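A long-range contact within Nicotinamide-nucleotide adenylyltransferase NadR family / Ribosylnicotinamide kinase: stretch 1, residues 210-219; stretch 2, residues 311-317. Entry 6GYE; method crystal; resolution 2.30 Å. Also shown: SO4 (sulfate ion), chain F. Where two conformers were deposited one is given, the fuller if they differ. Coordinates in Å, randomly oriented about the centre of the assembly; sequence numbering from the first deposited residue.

Stretch 1 210-219: EEYAREYEEA
Stretch 2 (311-317) FRHMEWE

The phenyl ring of Phe-311 is met by two carboxylates, Glu-217 OE1 at its edge and Glu-218 OE2 over one face, while the one hydrogen bond across the contact is weak. In that bond His-313 NE2 donates to Glu-211 OE2 over 3.4 Å at an angle of 147°, and Arg-214 NH2 forms a salt bridge to the same Glu-211 OE2 at 3.3 Å. One acidic oxygen thus serves a partner in its own stretch and another 102 residues on.

The first stretch enters extended at Glu-210 (phi/psi -104/166) and Glu-211 (-77/112), then runs as helix from Tyr-212, with phi between -55° and -74° and psi between -29° and -47°. Glu-211 is the N-cap residue, and its carbonyl accepts a weak bond (Arg-214 N to Glu-211 O, 3.2 Å). Regular i to i+4 bonds follow, from Tyr-216 N to Tyr-212 O at 2.8 Å and from Glu-217 N to Ala-213 O at 3.0 Å. The second stretch starts open: Arg-312 at -131/127 and His-313 at -65/99. From Met-314 to Glu-317 the torsions turn helical without the regular bonds. It runs obliquely against the helix direction: Phe-311 meets Arg-214, Glu-217 and Glu-218, while Trp-316 meets Ala-213 near the helix start. Register is set by Arg-214 and His-313, whose CA atoms lie 8.0 Å apart, a spacing that leaves room for side chains.

The N-cap residue Glu-211 and the helix residues Ala-213 and Glu-217 point their CA-to-CB bonds toward the second stretch. Glu-211 is extended (chi1 and chi2 both t), which carries its carboxylate to the edge of the His-313 ring. His-313 leaves its backbone sideways, but with chi1 m and chi2 -86° its imidazole comes nearer to the helix. Ala-213 CB sits at that ring's edge, 4.2 Å from His-313 CE1. Its small methyl also makes an apolar contact with the indole of Trp-316, set by chi1 m and chi2 0°, with Ala-213 CB 4.1 Å from Trp-316 CZ3.

One turn on, Glu-217 (chi1 m, chi2 t) places OE1 3.5 Å from His-313 ND1, oblique to the imidazole; ND1 has its hydrogen bond elsewhere in the structure. The same Glu-217 OE1 lies 3.3 Å from Phe-311 CZ, where the positive C-H rim suits an acidic oxygen.

Phe-311 (chi1 t, chi2 85°) points toward the helix and has the largest covered area, 99 of the 366 Å² buried in total. Glu-218, m then t, leaves sideways but brings its end closer, with OE2 3.8 Å from Phe-311 CG. A negative oxygen over a pi face is not a favourable pairing, so this is proximity, not a bond. Arg-214 supplies aliphatic packing, its CG 3.6 Å from Phe-311 CD2. Its chi angles run t, t, m and 163°, and Arg-214 NH2 makes weak bonds to a sulfate, probably from the crystallisation liquor, at SO4 O2 (3.1 Å) and SO4 O3 (3.4 Å). Arg-214 NE, buried by the contact, has no partner in the model.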

# COMPACT_ATOMS: atom_id res chain seq x y z
N GLU A 210 -8.24 3.32 16.69
CA GLU A 210 -8.89 4.11 17.73
C GLU A 210 -8.41 5.55 17.61
O GLU A 210 -7.44 5.86 16.91
CB GLU A 210 -8.57 3.59 19.14
CG GLU A 210 -9.00 2.16 19.45
CD GLU A 210 -10.51 1.98 19.64
OE1 GLU A 210 -11.27 2.97 19.52
OE2 GLU A 210 -10.94 0.84 19.93
N GLU A 211 -9.13 6.45 18.28
CA GLU A 211 -8.72 7.85 18.31
C GLU A 211 -7.55 7.99 19.27
O GLU A 211 -7.70 7.84 20.49
CB GLU A 211 -9.88 8.76 18.70
CG GLU A 211 -9.52 10.24 18.54
CD GLU A 211 -10.62 11.20 18.98
OE1 GLU A 211 -10.82 12.24 18.30
OE2 GLU A 211 -11.25 10.92 20.02
N TYR A 212 -6.36 8.30 18.74
CA TYR A 212 -5.17 8.31 19.58
C TYR A 212 -5.28 9.36 20.68
O TYR A 212 -4.82 9.14 21.81
CB TYR A 212 -3.92 8.54 18.71
CG TYR A 212 -2.63 8.63 19.50
CD1 TYR A 212 -1.99 7.48 19.95
CD2 TYR A 212 -2.06 9.87 19.84
CE1 TYR A 212 -0.82 7.55 20.69
CE2 TYR A 212 -0.88 9.94 20.58
CZ TYR A 212 -0.26 8.77 21.01
OH TYR A 212 0.90 8.80 21.76
N ALA A 213 -5.91 10.50 20.38
CA ALA A 213 -6.03 11.58 21.35
C ALA A 213 -6.66 11.11 22.66
O ALA A 213 -6.23 11.51 23.74
CB ALA A 213 -6.82 12.76 20.77
N ARG A 214 -7.67 10.25 22.57
CA ARG A 214 -8.27 9.71 23.77
C ARG A 214 -7.28 8.86 24.55
O ARG A 214 -7.18 8.98 25.77
CB ARG A 214 -9.52 8.91 23.42
CG ARG A 214 -10.16 8.19 24.60
CD ARG A 214 -11.50 7.68 24.16
NE ARG A 214 -12.14 8.68 23.31
CZ ARG A 214 -13.18 8.45 22.50
NH1 ARG A 214 -13.70 7.23 22.41
NH2 ARG A 214 -13.68 9.44 21.78
N GLU A 215 -6.55 7.97 23.87
CA GLU A 215 -5.54 7.18 24.57
C GLU A 215 -4.52 8.10 25.23
O GLU A 215 -4.18 7.93 26.41
CB GLU A 215 -4.83 6.21 23.62
CG GLU A 215 -3.83 5.30 24.35
CD GLU A 215 -2.63 4.88 23.52
OE1 GLU A 215 -2.81 4.31 22.42
OE2 GLU A 215 -1.48 5.12 23.97
N TYR A 216 -4.03 9.08 24.48
CA TYR A 216 -2.99 9.97 24.97
C TYR A 216 -3.42 10.71 26.23
O TYR A 216 -2.65 10.84 27.19
CB TYR A 216 -2.62 10.93 23.84
CG TYR A 216 -1.48 11.87 24.12
CD1 TYR A 216 -1.71 13.10 24.73
CD2 TYR A 216 -0.17 11.54 23.77
CE1 TYR A 216 -0.68 13.98 24.99
CE2 TYR A 216 0.88 12.40 24.03
CZ TYR A 216 0.61 13.62 24.64
OH TYR A 216 1.64 14.49 24.90
N GLU A 217 -4.65 11.22 26.24
CA GLU A 217 -5.12 11.96 27.41
C GLU A 217 -5.35 11.05 28.61
O GLU A 217 -5.22 11.51 29.75
CB GLU A 217 -6.38 12.74 27.08
CG GLU A 217 -6.10 13.87 26.12
CD GLU A 217 -7.30 14.74 25.89
OE1 GLU A 217 -8.42 14.24 26.06
OE2 GLU A 217 -7.13 15.91 25.51
N GLU A 218 -5.71 9.78 28.39
CA GLU A 218 -5.84 8.85 29.52
C GLU A 218 -4.47 8.44 30.06
O GLU A 218 -4.24 8.46 31.27
CB GLU A 218 -6.63 7.62 29.10
CG GLU A 218 -8.11 7.85 28.91
CD GLU A 218 -8.82 6.65 28.29
OE1 GLU A 218 -8.29 5.52 28.37
OE2 GLU A 218 -9.92 6.85 27.73
N ALA A 219 -3.54 8.08 29.16
CA ALA A 219 -2.22 7.63 29.57
C ALA A 219 -1.46 8.74 30.28
O ALA A 219 -0.80 8.51 31.30
CB ALA A 219 -1.43 7.12 28.36
N PHE A 311 -15.47 8.57 29.29
CA PHE A 311 -14.51 9.58 28.88
C PHE A 311 -15.14 10.58 27.92
O PHE A 311 -15.72 10.18 26.90
CB PHE A 311 -13.27 8.93 28.25
CG PHE A 311 -12.18 9.91 27.88
CD1 PHE A 311 -11.25 10.32 28.82
CD2 PHE A 311 -12.09 10.42 26.59
CE1 PHE A 311 -10.25 11.22 28.49
CE2 PHE A 311 -11.09 11.32 26.25
CZ PHE A 311 -10.17 11.72 27.20
N ARG A 312 -15.05 11.87 28.25
CA ARG A 312 -15.57 12.94 27.42
C ARG A 312 -14.50 14.01 27.22
O ARG A 312 -13.93 14.50 28.20
CB ARG A 312 -16.84 13.56 28.03
CG ARG A 312 -16.93 13.51 29.55
CD ARG A 312 -18.31 13.97 30.05
NE ARG A 312 -19.40 13.53 29.18
CZ ARG A 312 -20.27 14.34 28.59
NH1 ARG A 312 -20.20 15.65 28.79
NH2 ARG A 312 -21.22 13.84 27.81
N HIS A 313 -14.23 14.36 25.96
CA HIS A 313 -13.45 15.56 25.65
C HIS A 313 -14.27 16.76 26.10
O HIS A 313 -15.19 17.20 25.41
CB HIS A 313 -13.18 15.68 24.15
CG HIS A 313 -12.18 14.71 23.59
ND1 HIS A 313 -10.82 14.94 23.61
CD2 HIS A 313 -12.35 13.55 22.91
CE1 HIS A 313 -10.20 13.94 23.00
NE2 HIS A 313 -11.11 13.09 22.57
N MET A 314 -13.95 17.31 27.28
CA MET A 314 -14.85 18.30 27.88
C MET A 314 -14.78 19.64 27.15
O MET A 314 -15.82 20.26 26.90
CB MET A 314 -14.53 18.46 29.37
CG MET A 314 -15.76 18.72 30.26
SD MET A 314 -16.99 17.38 30.33
CE MET A 314 -18.48 18.26 29.86
N GLU A 315 -13.58 20.09 26.78
CA GLU A 315 -13.45 21.37 26.07
C GLU A 315 -13.74 21.24 24.58
O GLU A 315 -14.29 22.18 23.98
CB GLU A 315 -12.05 21.96 26.26
CG GLU A 315 -11.86 23.32 25.60
CD GLU A 315 -10.45 23.53 25.10
OE1 GLU A 315 -10.06 22.87 24.11
OE2 GLU A 315 -9.73 24.37 25.69
N TRP A 316 -13.39 20.11 23.97
CA TRP A 316 -13.69 19.87 22.56
C TRP A 316 -15.18 19.68 22.29
O TRP A 316 -15.57 19.56 21.12
CB TRP A 316 -12.90 18.65 22.04
CG TRP A 316 -11.40 18.90 21.90
CD1 TRP A 316 -10.73 20.07 22.17
CD2 TRP A 316 -10.40 17.96 21.43
NE1 TRP A 316 -9.38 19.91 21.91
CE2 TRP A 316 -9.15 18.64 21.46
CE3 TRP A 316 -10.44 16.63 21.00
CZ2 TRP A 316 -7.96 18.02 21.06
CZ3 TRP A 316 -9.24 16.02 20.61
CH2 TRP A 316 -8.02 16.71 20.64
N GLU A 317 -16.01 19.61 23.34
CA GLU A 317 -17.44 19.41 23.16
C GLU A 317 -18.14 20.66 22.62
O GLU A 317 -19.03 20.56 21.77
CB GLU A 317 -18.08 18.97 24.47
CG GLU A 317 -18.27 17.46 24.61
CD GLU A 317 -18.78 17.06 25.98
OE1 GLU A 317 -18.43 15.96 26.45
OE2 GLU A 317 -19.54 17.85 26.60
S SO4 F . -16.89 10.22 19.82
O1 SO4 F . -18.04 9.68 20.55
O2 SO4 F . -16.06 11.04 20.70
O3 SO4 F . -16.02 9.17 19.33
O4 SO4 F . -17.42 11.03 18.74